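Local structure of uncharacterized protein (Bacteroides uniformis ATCC 8492, 4Q68) at the 2-acetamido-2-deoxy-beta-D-glucopyranose site. The protein is an N-acetylmuramoyl-L-alanine amidase of the NlpC/P60 family, cleaving the amide bond between N-acetylmuramic acid and L-alanine in peptidoglycan fragments. Residues are numbered along the deposited sequence; one frame, centred on the assembly and turned at random.

The 2-acetamido-2-deoxy-beta-D-glucopyranose site. Residues 24, 40, 42-43, 87, 89-90, 123, 130. With NAG (2-acetamido-2-deoxy-beta-D-glucopyranose), chain B.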
loop_
_atom_site.group_PDB
_atom_site.type_symbol
_atom_site.label_atom_id
_atom_site.label_comp_id
_atom_site.label_asym_id
_atom_site.label_seq_id
_atom_site.Cartn_x
_atom_site.Cartn_y
_atom_site.Cartn_z
ATOM N N LEU A 24 10.442 7.306 -6.903
ATOM C CA LEU A 24 10.124 8.568 -6.221
ATOM C C LEU A 24 11.347 9.272 -5.621
ATOM O O LEU A 24 11.186 10.319 -4.997
ATOM C CB LEU A 24 9.079 8.321 -5.128
ATOM C CG LEU A 24 7.814 7.579 -5.569
ATOM C CD1 LEU A 24 6.800 7.579 -4.439
ATOM C CD2 LEU A 24 7.196 8.159 -6.831
ATOM N N ASP A 40 6.315 0.478 -8.611
ATOM C CA ASP A 40 6.548 -0.558 -7.624
ATOM C C ASP A 40 5.219 -0.935 -6.990
ATOM O O ASP A 40 4.172 -0.490 -7.427
ATOM C CB ASP A 40 7.651 -0.162 -6.635
ATOM C CG ASP A 40 7.292 1.024 -5.779
ATOM O OD1 ASP A 40 6.108 1.168 -5.420
ATOM O OD2 ASP A 40 8.215 1.804 -5.436
ATOM N N THR A 42 3.718 -0.229 -4.277
ATOM C CA THR A 42 3.002 0.833 -3.607
ATOM C C THR A 42 2.592 1.926 -4.594
ATOM O O THR A 42 1.454 2.390 -4.566
ATOM C CB THR A 42 3.828 1.352 -2.420
ATOM O OG1 THR A 42 4.025 0.271 -1.497
ATOM C CG2 THR A 42 3.115 2.471 -1.695
ATOM N N THR A 43 3.503 2.340 -5.481
ATOM C CA THR A 43 3.099 3.369 -6.426
ATOM C C THR A 43 1.973 2.875 -7.332
ATOM O O THR A 43 1.098 3.655 -7.682
ATOM C CB THR A 43 4.235 4.003 -7.243
ATOM O OG1 THR A 43 4.742 3.081 -8.206
ATOM C CG2 THR A 43 5.375 4.511 -6.362
ATOM N N ARG A 87 6.011 12.165 3.121
ATOM C CA ARG A 87 5.520 11.034 2.339
ATOM C C ARG A 87 5.153 9.918 3.307
ATOM O O ARG A 87 5.867 9.674 4.276
ATOM C CB ARG A 87 6.590 10.555 1.355
ATOM C CG ARG A 87 6.015 9.840 0.161
ATOM C CD ARG A 87 7.017 9.015 -0.595
ATOM N NE ARG A 87 8.171 9.799 -1.026
ATOM C CZ ARG A 87 9.330 9.265 -1.385
ATOM N NH1 ARG A 87 9.493 7.951 -1.395
ATOM N NH2 ARG A 87 10.342 10.052 -1.729
ATOM N N HIS A 89 5.483 6.785 4.101
ATOM C CA HIS A 89 6.329 5.621 3.854
ATOM C C HIS A 89 5.797 4.343 4.487
ATOM O O HIS A 89 5.896 3.276 3.890
ATOM C CB HIS A 89 7.729 5.850 4.407
ATOM C CG HIS A 89 8.422 7.012 3.791
ATOM N ND1 HIS A 89 8.845 6.998 2.488
ATOM C CD2 HIS A 89 8.719 8.234 4.285
ATOM C CE1 HIS A 89 9.413 8.158 2.218
ATOM N NE2 HIS A 89 9.344 8.930 3.286
ATOM N N TYR A 90 5.289 4.443 5.708
ATOM C CA TYR A 90 4.782 3.273 6.403
ATOM C C TYR A 90 3.314 3.071 6.077
ATOM O O TYR A 90 2.509 4.003 6.196
ATOM C CB TYR A 90 4.984 3.402 7.903
ATOM C CG TYR A 90 6.415 3.348 8.350
ATOM C CD1 TYR A 90 7.166 2.188 8.202
ATOM C CD2 TYR A 90 7.018 4.440 8.967
ATOM C CE1 TYR A 90 8.469 2.120 8.651
ATOM C CE2 TYR A 90 8.319 4.371 9.435
ATOM C CZ TYR A 90 9.035 3.203 9.288
ATOM O OH TYR A 90 10.308 3.078 9.794
HETATM N N MSE A 123 13.027 2.227 9.359
HETATM C CA MSE A 123 13.746 3.252 8.618
HETATM C C MSE A 123 14.763 3.982 9.485
HETATM O O MSE A 123 15.917 4.127 9.087
HETATM C CB MSE A 123 12.768 4.232 7.985
HETATM C CG MSE A 123 11.868 3.576 6.951
HETATM SE SE MSE A 123 10.583 4.788 6.168
HETATM C CE MSE A 123 11.755 5.761 4.989
ATOM N N TYR A 130 18.397 4.462 3.025
ATOM C CA TYR A 130 17.537 5.502 2.449
ATOM C C TYR A 130 18.351 6.758 2.257
ATOM O O TYR A 130 18.863 7.329 3.213
ATOM C CB TYR A 130 16.335 5.790 3.351
ATOM C CG TYR A 130 15.614 4.530 3.699
ATOM C CD1 TYR A 130 14.669 3.995 2.838
ATOM C CD2 TYR A 130 15.945 3.816 4.842
ATOM C CE1 TYR A 130 14.040 2.802 3.131
ATOM C CE2 TYR A 130 15.320 2.633 5.147
ATOM C CZ TYR A 130 14.375 2.126 4.290
ATOM O OH TYR A 130 13.761 0.945 4.584
HETATM C C1 NAG B . 7.653 1.927 0.241
HETATM C C2 NAG B . 8.625 2.816 1.004
HETATM C C3 NAG B . 8.404 4.291 0.679
HETATM C C4 NAG B . 8.230 4.520 -0.820
HETATM C C5 NAG B . 7.284 3.506 -1.451
HETATM C C6 NAG B . 7.240 3.702 -2.961
HETATM C C7 NAG B . 9.505 1.975 3.138
HETATM C C8 NAG B . 9.329 1.832 4.613
HETATM N N2 NAG B . 8.541 2.590 2.446
HETATM O O1 NAG B . 8.020 0.599 0.461
HETATM O O3 NAG B . 9.545 4.994 1.098
HETATM O O4 NAG B . 7.795 5.834 -1.078
HETATM O O5 NAG B . 7.720 2.199 -1.146
HETATM O O6 NAG B . 8.521 3.523 -3.513
HETATM O O7 NAG B . 10.527 1.519 2.637
HETATM O O HOH W 1 10.346 5.228 -4.806
HETATM O O HOH W 2 7.932 5.420 -1.415
HETATM O O HOH W 3 9.519 4.762 0.936
#
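His89 buries more of its own surface against the sugar than any other residue lining it, meeting it edge-on. Its ND1 donates to the NAG O3 hydroxyl at 2.5 Å, with O3 tilted 21° from the imidazole plane. The same residue also grips the acetamide: its backbone O accepts from the amide NAG N2 at 3.1 Å. Arg87 approaches the next hydroxyl, NH1 donating to NAG O4 at 2.7 Å and keeping O4 only 6° out of the guanidinium plane. That plane is sandwiched, with Leu24 CB over one face and His89 CE1 on the other, which should restrict its rotation. Around the acetyl methyl, Met123, a selenomethionine here, lays SE 3.6 Å from NAG C8; the same SE lies over the Tyr90 ring, whose OH accepts from Met123 N. The sugar is partly occupied, and two waters lie almost on O3 and O4, so they plausibly replace these hydroxyls when it is absent. The ligand may mimic the glycan part of an N-acetylmuramoyl substrate, since the pocket borders helix 41-53, whose first residue is the family's nucleophilic cysteine. Asp40 caps that helix. With CG tucked between the main-chain N and C (chi1 65°), its carboxylate divides its work: OD2 hydrogen-bonds the NAG O6 hydroxyl at 2.6 Å, while OD1 accepts Thr43 N at 2.9 Å, almost in line with the C-O bond, and Asp40 N donates back to Thr43 OG1 at 3.1 Å.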